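Local coordinates for protein glutathione S-transferase (Bombyx mori, PDB 5ZFG) that probably conjugates glutathione to electrophilic compounds and takes part in the metabolism of the insecticide diazinon in the silkworm, at residues R18-A23 and A159-I164; T146-S149 and A153-L156; F175-Y180 and K185-F190. All blocks are in the same frame, centred on the assembly; numbering follows the deposited sequence.

Contact 1: residues R18-A23 and A159-I164. With EDO (1,2-ethanediol), chain G.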
# COMPACT_ATOMS: atom_id res chain seq x y z
N ARG B 18 -9.61 7.51 11.75
CA ARG B 18 -10.18 8.13 12.94
C ARG B 18 -9.61 7.53 14.22
O ARG B 18 -9.30 8.26 15.16
CB ARG B 18 -11.71 8.03 12.90
CG ARG B 18 -12.32 8.94 11.83
CD ARG B 18 -13.81 8.67 11.61
NE ARG B 18 -14.49 8.66 12.89
CZ ARG B 18 -15.53 7.89 13.20
NH1 ARG B 18 -16.06 7.07 12.31
NH2 ARG B 18 -16.03 7.94 14.42
N GLN B 19 -9.48 6.20 14.27
CA GLN B 19 -8.91 5.55 15.45
C GLN B 19 -7.49 6.05 15.71
O GLN B 19 -7.14 6.37 16.86
CB GLN B 19 -8.93 4.04 15.27
CG GLN B 19 -10.34 3.47 15.26
CD GLN B 19 -10.33 2.01 14.95
OE1 GLN B 19 -9.66 1.57 14.00
NE2 GLN B 19 -11.06 1.23 15.74
N ALA B 20 -6.66 6.16 14.67
CA ALA B 20 -5.31 6.68 14.86
C ALA B 20 -5.33 8.12 15.39
O ALA B 20 -4.56 8.46 16.30
CB ALA B 20 -4.53 6.61 13.55
N LEU B 21 -6.16 8.99 14.80
CA LEU B 21 -6.23 10.37 15.27
C LEU B 21 -6.66 10.43 16.73
O LEU B 21 -6.11 11.21 17.51
CB LEU B 21 -7.19 11.18 14.40
CG LEU B 21 -6.72 11.54 12.98
CD1 LEU B 21 -7.93 11.84 12.10
CD2 LEU B 21 -5.73 12.72 13.00
N VAL B 22 -7.62 9.59 17.11
CA VAL B 22 -8.10 9.56 18.49
C VAL B 22 -7.02 9.00 19.41
O VAL B 22 -6.74 9.58 20.48
CB VAL B 22 -9.41 8.75 18.57
CG1 VAL B 22 -9.80 8.45 20.02
CG2 VAL B 22 -10.52 9.50 17.85
N ALA B 23 -6.37 7.90 19.01
CA ALA B 23 -5.33 7.30 19.85
C ALA B 23 -4.17 8.26 20.06
O ALA B 23 -3.56 8.30 21.14
CB ALA B 23 -4.84 6.00 19.23
N ALA B 159 -0.59 -0.44 12.25
CA ALA B 159 -0.89 -1.62 11.45
C ALA B 159 -2.13 -2.34 11.96
O ALA B 159 -2.81 -3.04 11.19
CB ALA B 159 0.31 -2.57 11.47
N ASP B 160 -2.47 -2.18 13.24
CA ASP B 160 -3.61 -2.91 13.79
C ASP B 160 -4.94 -2.40 13.25
O ASP B 160 -5.83 -3.21 12.98
CB ASP B 160 -3.59 -2.82 15.31
CG ASP B 160 -2.52 -3.67 15.90
OD1 ASP B 160 -2.69 -4.91 15.85
OD2 ASP B 160 -1.49 -3.12 16.36
N PHE B 161 -5.10 -1.08 13.11
CA PHE B 161 -6.42 -0.53 12.79
C PHE B 161 -6.98 -1.05 11.48
O PHE B 161 -8.14 -1.50 11.46
CB PHE B 161 -6.41 1.00 12.82
CG PHE B 161 -5.94 1.59 14.11
CD1 PHE B 161 -6.50 1.18 15.32
CD2 PHE B 161 -4.93 2.54 14.12
CE1 PHE B 161 -6.03 1.71 16.53
CE2 PHE B 161 -4.47 3.09 15.31
CZ PHE B 161 -5.02 2.67 16.52
N PRO B 162 -6.25 -1.02 10.35
CA PRO B 162 -6.85 -1.55 9.12
C PRO B 162 -7.20 -3.02 9.23
O PRO B 162 -8.26 -3.43 8.74
CB PRO B 162 -5.77 -1.27 8.05
CG PRO B 162 -4.98 -0.10 8.63
CD PRO B 162 -4.93 -0.42 10.09
N LEU B 163 -6.36 -3.82 9.90
CA LEU B 163 -6.68 -5.24 10.02
C LEU B 163 -7.87 -5.45 10.95
O LEU B 163 -8.72 -6.32 10.70
CB LEU B 163 -5.46 -6.02 10.51
CG LEU B 163 -4.24 -5.97 9.56
CD1 LEU B 163 -2.96 -6.42 10.27
CD2 LEU B 163 -4.53 -6.85 8.34
N ILE B 164 -7.97 -4.65 12.02
CA ILE B 164 -9.12 -4.76 12.92
C ILE B 164 -10.41 -4.49 12.15
O ILE B 164 -11.37 -5.25 12.21
CB ILE B 164 -8.98 -3.79 14.11
CG1 ILE B 164 -8.00 -4.34 15.15
CG2 ILE B 164 -10.39 -3.52 14.70
CD1 ILE B 164 -8.51 -5.57 15.89
C1 EDO G . -13.82 9.76 16.27
O1 EDO G . -14.18 10.61 15.17
C2 EDO G . -15.02 9.45 17.17
O2 EDO G . -14.60 9.40 18.56

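Contact 2: residues T146-S149 and A153-L156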
# COMPACT_ATOMS: atom_id res chain seq x y z
N THR B 146 5.57 -14.09 14.54
CA THR B 146 6.08 -13.02 15.39
C THR B 146 5.85 -13.35 16.85
O THR B 146 6.59 -12.86 17.71
CB THR B 146 5.42 -11.68 15.04
OG1 THR B 146 4.00 -11.78 15.18
CG2 THR B 146 5.78 -11.25 13.61
N ASN B 147 4.85 -14.18 17.15
CA ASN B 147 4.45 -14.49 18.52
C ASN B 147 4.21 -13.21 19.33
O ASN B 147 4.67 -13.06 20.46
CB ASN B 147 5.49 -15.39 19.20
CG ASN B 147 4.98 -16.04 20.46
OD1 ASN B 147 3.85 -16.53 20.50
ND2 ASN B 147 5.80 -16.04 21.50
N THR B 148 3.51 -12.27 18.71
CA THR B 148 3.19 -10.99 19.33
C THR B 148 1.69 -10.90 19.60
O THR B 148 0.88 -11.57 18.95
CB THR B 148 3.61 -9.82 18.44
OG1 THR B 148 3.08 -10.01 17.12
CG2 THR B 148 5.14 -9.69 18.36
N SER B 149 1.34 -10.06 20.58
CA SER B 149 -0.06 -9.89 20.93
C SER B 149 -0.81 -9.03 19.92
O SER B 149 -2.03 -9.16 19.82
CB SER B 149 -0.18 -9.27 22.32
OG SER B 149 0.71 -8.18 22.48
N ALA B 153 3.71 -5.95 16.63
CA ALA B 153 4.55 -5.81 17.81
C ALA B 153 3.75 -6.31 19.00
O ALA B 153 2.60 -6.74 18.86
CB ALA B 153 5.00 -4.36 18.01
N ASN B 154 4.38 -6.28 20.18
CA ASN B 154 3.69 -6.60 21.41
C ASN B 154 2.92 -5.42 21.97
O ASN B 154 2.44 -5.49 23.11
CB ASN B 154 4.68 -7.13 22.45
CG ASN B 154 4.86 -8.61 22.35
OD1 ASN B 154 3.91 -9.35 22.06
ND2 ASN B 154 6.09 -9.07 22.58
N HIS B 155 2.81 -4.34 21.20
CA HIS B 155 1.98 -3.19 21.52
C HIS B 155 1.21 -2.78 20.28
O HIS B 155 1.57 -3.15 19.15
CB HIS B 155 2.83 -2.02 22.04
CG HIS B 155 3.81 -1.51 21.04
ND1 HIS B 155 5.11 -1.95 20.98
CD2 HIS B 155 3.68 -0.60 20.04
CE1 HIS B 155 5.75 -1.34 20.00
NE2 HIS B 155 4.90 -0.51 19.41
N LEU B 156 0.16 -1.99 20.50
CA LEU B 156 -0.67 -1.49 19.40
C LEU B 156 0.14 -0.59 18.47
O LEU B 156 0.95 0.23 18.92
CB LEU B 156 -1.86 -0.71 19.98
CG LEU B 156 -2.99 -0.33 19.01
CD1 LEU B 156 -3.85 -1.54 18.67
CD2 LEU B 156 -3.85 0.81 19.54

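Contact 3: residues F175-Y180 and K185-F190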
# COMPACT_ATOMS: atom_id res chain seq x y z
N PHE B 175 -19.72 -14.15 10.44
CA PHE B 175 -18.73 -15.11 9.95
C PHE B 175 -17.93 -15.64 11.13
O PHE B 175 -17.29 -14.86 11.84
CB PHE B 175 -17.82 -14.42 8.94
CG PHE B 175 -16.95 -15.35 8.14
CD1 PHE B 175 -15.86 -15.98 8.73
CD2 PHE B 175 -17.19 -15.56 6.79
CE1 PHE B 175 -15.04 -16.83 8.00
CE2 PHE B 175 -16.38 -16.41 6.04
CZ PHE B 175 -15.31 -17.05 6.65
N ASP B 176 -17.96 -16.95 11.34
CA ASP B 176 -17.20 -17.55 12.43
C ASP B 176 -15.74 -17.71 12.01
O ASP B 176 -15.44 -18.45 11.06
CB ASP B 176 -17.80 -18.90 12.82
CG ASP B 176 -16.93 -19.68 13.81
OD1 ASP B 176 -16.21 -19.07 14.64
OD2 ASP B 176 -16.97 -20.92 13.75
N PHE B 177 -14.84 -17.02 12.70
CA PHE B 177 -13.41 -17.16 12.45
C PHE B 177 -12.68 -17.59 13.72
O PHE B 177 -11.47 -17.37 13.86
CB PHE B 177 -12.80 -15.88 11.86
CG PHE B 177 -13.09 -14.60 12.63
CD1 PHE B 177 -12.15 -14.09 13.53
CD2 PHE B 177 -14.24 -13.86 12.39
CE1 PHE B 177 -12.39 -12.90 14.22
CE2 PHE B 177 -14.49 -12.66 13.08
CZ PHE B 177 -13.57 -12.18 13.99
N SER B 178 -13.40 -18.24 14.65
CA SER B 178 -12.80 -18.61 15.93
C SER B 178 -11.75 -19.69 15.80
O SER B 178 -10.88 -19.81 16.67
CB SER B 178 -13.89 -19.06 16.92
OG SER B 178 -14.63 -20.14 16.40
N LYS B 179 -11.79 -20.49 14.72
CA LYS B 179 -10.75 -21.48 14.51
C LYS B 179 -9.39 -20.84 14.29
O LYS B 179 -8.36 -21.52 14.47
CB LYS B 179 -11.12 -22.39 13.33
CG LYS B 179 -10.96 -21.78 11.95
CD LYS B 179 -10.75 -22.86 10.89
CE LYS B 179 -11.40 -22.49 9.56
NZ LYS B 179 -11.56 -23.68 8.66
N TYR B 180 -9.34 -19.56 13.92
CA TYR B 180 -8.10 -18.80 13.82
C TYR B 180 -7.78 -18.25 15.21
O TYR B 180 -8.08 -17.10 15.53
CB TYR B 180 -8.21 -17.72 12.75
CG TYR B 180 -8.48 -18.35 11.41
CD1 TYR B 180 -7.43 -18.88 10.65
CD2 TYR B 180 -9.78 -18.47 10.91
CE1 TYR B 180 -7.67 -19.47 9.43
CE2 TYR B 180 -10.02 -19.08 9.69
CZ TYR B 180 -8.96 -19.58 8.96
OH TYR B 180 -9.16 -20.18 7.73
N LYS B 185 -8.25 -14.11 19.39
CA LYS B 185 -7.78 -13.51 20.63
C LYS B 185 -7.36 -12.06 20.43
O LYS B 185 -7.75 -11.18 21.21
CB LYS B 185 -6.62 -14.34 21.20
CG LYS B 185 -6.03 -13.83 22.49
CD LYS B 185 -7.07 -13.72 23.59
CE LYS B 185 -6.40 -13.53 24.96
NZ LYS B 185 -4.91 -13.67 24.87
N TRP B 186 -6.56 -11.79 19.39
CA TRP B 186 -6.11 -10.43 19.11
C TRP B 186 -7.29 -9.48 18.90
O TRP B 186 -7.34 -8.38 19.47
CB TRP B 186 -5.20 -10.45 17.88
CG TRP B 186 -5.11 -9.18 17.08
CD1 TRP B 186 -4.32 -8.10 17.34
CD2 TRP B 186 -5.78 -8.89 15.84
NE1 TRP B 186 -4.49 -7.14 16.37
CE2 TRP B 186 -5.38 -7.60 15.44
CE3 TRP B 186 -6.70 -9.59 15.05
CZ2 TRP B 186 -5.84 -7.01 14.27
CZ3 TRP B 186 -7.17 -8.99 13.90
CH2 TRP B 186 -6.74 -7.71 13.52
N TYR B 187 -8.25 -9.90 18.09
CA TYR B 187 -9.41 -9.07 17.77
C TYR B 187 -10.23 -8.78 19.02
O TYR B 187 -10.61 -7.63 19.28
CB TYR B 187 -10.25 -9.80 16.71
CG TYR B 187 -11.51 -9.12 16.25
CD1 TYR B 187 -11.48 -8.05 15.36
CD2 TYR B 187 -12.75 -9.58 16.67
CE1 TYR B 187 -12.66 -7.45 14.91
CE2 TYR B 187 -13.90 -9.00 16.25
CZ TYR B 187 -13.87 -7.94 15.38
OH TYR B 187 -15.06 -7.39 14.97
N ASN B 188 -10.49 -9.81 19.83
CA ASN B 188 -11.30 -9.58 21.03
C ASN B 188 -10.52 -8.87 22.13
O ASN B 188 -11.11 -8.07 22.87
CB ASN B 188 -11.87 -10.91 21.52
CG ASN B 188 -13.04 -11.36 20.68
OD1 ASN B 188 -14.13 -10.80 20.78
ND2 ASN B 188 -12.81 -12.36 19.82
N ASP B 189 -9.21 -9.13 22.26
CA ASP B 189 -8.41 -8.36 23.20
C ASP B 189 -8.40 -6.87 22.85
O ASP B 189 -8.33 -6.02 23.75
CB ASP B 189 -6.96 -8.87 23.23
CG ASP B 189 -6.80 -10.15 24.03
OD1 ASP B 189 -7.79 -10.66 24.60
OD2 ASP B 189 -5.66 -10.66 24.06
N PHE B 190 -8.47 -6.54 21.56
CA PHE B 190 -8.49 -5.14 21.16
C PHE B 190 -9.72 -4.43 21.73
O PHE B 190 -9.61 -3.31 22.25
CB PHE B 190 -8.46 -5.03 19.63
CG PHE B 190 -8.61 -3.62 19.12
CD1 PHE B 190 -7.52 -2.77 19.05
CD2 PHE B 190 -9.85 -3.16 18.70
CE1 PHE B 190 -7.66 -1.46 18.57
CE2 PHE B 190 -10.00 -1.86 18.23
CZ PHE B 190 -8.90 -1.01 18.17

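Contact 1: residues R18-A23 and A159-I164
Q19 OE1 accepts a hydrogen bond from N165 ND2 while resting against F161, 3.4 Å from CD1. The same amide gives its NE2 to the carbonyl O of L197, so both of its ends have partners and the group is probably held from turning over. Q19 and F161 run past each other in opposite directions. The aliphatic root of the glutamine, not its amide, covers the ring: CB sits over one face, 3.9 Å from the centroid and 18° off the normal, a CH-pi contact displaced toward the rim. CG of F161 stands anti to its own carbonyl carbon (chi1 -56°), which carries the ring from helix 160-172 across to helix 12-23. There CE2 comes 3.7 Å from CA of A20, and CZ reaches CB of A23 obliquely at 4.3 Å. The two small alanines let the ring come close to the helix backbone, although the axes of the short segments stay 10.5 Å apart, their N-to-C directions 140° apart, nearer antiparallel than parallel. Replacing F161 by an alanine would probably open a gap between the helices and leave CB of Q19 without its aromatic platform. R18 plays no part in this packing; its NE donates to O1 of a 1,2-ethanediol, probably from the crystallisation liquor, at 3.0 Å. F161 also touches L156, while D160 OD2 binds T157 N, features consistent with the hydrophobic staple and N-capping box known in this family. The whole is an interdomain packing of the GST fold, joining the thioredoxin-like N-terminal domain to the helical C-terminal domain.

Contact 2: residues T146-S149 and A153-L156
A side-chain-to-backbone hydrogen bond at the protein surface draws together two parts of one connection, the loop between helix 126-146 and helix 160-172. N154 supplies the acceptor: its OD1 takes the backbone N-H of S149 at 3.0 Å, with an N-H...O angle of 154°. The donor is tilted 15° from the carbonyl plane of the amide, and the bond is fairly straight. S149 OG adds a weak bond to the same oxygen at 3.4 Å, giving OD1 one firm partner and one loose one. T148 crosses N154 obliquely and packs on the chain just before it, with its CB 3.3 Å from the carbonyl O of A153 and its CG2 3.7 Å from the carbonyl carbon of that alanine. With OG1 set between the backbone N and the carbonyl carbon (chi1 51°), T148 can place its hydroxyl on the O of Y150, inside the loop, while the methyl faces A153 and N154. N147, the first residue to leave helical angles, has a positive phi and turns the chain off the end of helix 126-146 into this bend. On the far side the chain runs through H155, which touches P86 and makes a weak bond to P83 O, and through L156, which packs on L84, Y150 and Y194 as the loop leads into helix 160-172.

Contact 3: residues F175-Y180 and K185-F190
F177, whose ring meets Y187, opens a type I beta turn in loop 175-180, which follows helix 160-172; Y180 N closes it on F177 O at 3.1 Å. Y180 is the N-cap of helix 181-193, which carries segment 185-190, so the contact joins a loop to the next helix of the all-helical C-terminal domain. Just ahead of the turn, D176 OD1 receives S178 N at 2.9 Å, an Asx turn, from above the carboxylate plane. The same oxygen takes the S178 hydroxyl at 2.6 Å through its syn lone pair, so two donors from S178 grip it, which would hold the D176 carboxylate against the start of the turn. The edge of F177 points at the face of Y187 in a T-shaped pair, with centroids 5.5 Å apart and planes at 77°; its CZ lies 3.8 Å from CD2 of the tyrosine. Y187 reaches out with CG anti to its backbone N (chi1 179°), offering that face to the loop. Both rings also touch T167 of helix 160-172, and F177 packs on I183, one turn before Y187 in helix 181-193. No hydrogen bond or salt bridge crosses between 175-180 and 185-190: the polar ends of Y180 and Y187 find partners on other helices, H133 and E171, and the join rests on ring packing, to which the edge-to-face electrostatics probably contribute.

Contact 1 and contact 3 are buried and aromatic, contact 2 is at the surface and polar. Contact 1 alone joins the two domains; the others tie a loop to itself or to the helix that follows, within the C-terminal domain. Helix 160-172 is common ground: it carries one side of contact 1, and W186 from contact 3 packs on I164 and probably bonds through NE1 to D160 OD1 at 2.9 Å. The loop of contact 2 leads into that helix, with L156 touching both F161 and F190. In this worked example, rings pack the buried joins, between helices in contact 1 and between loop and helix in contact 3, whereas the exposed loop is drawn together mainly by an amide oxygen and a backbone N-H.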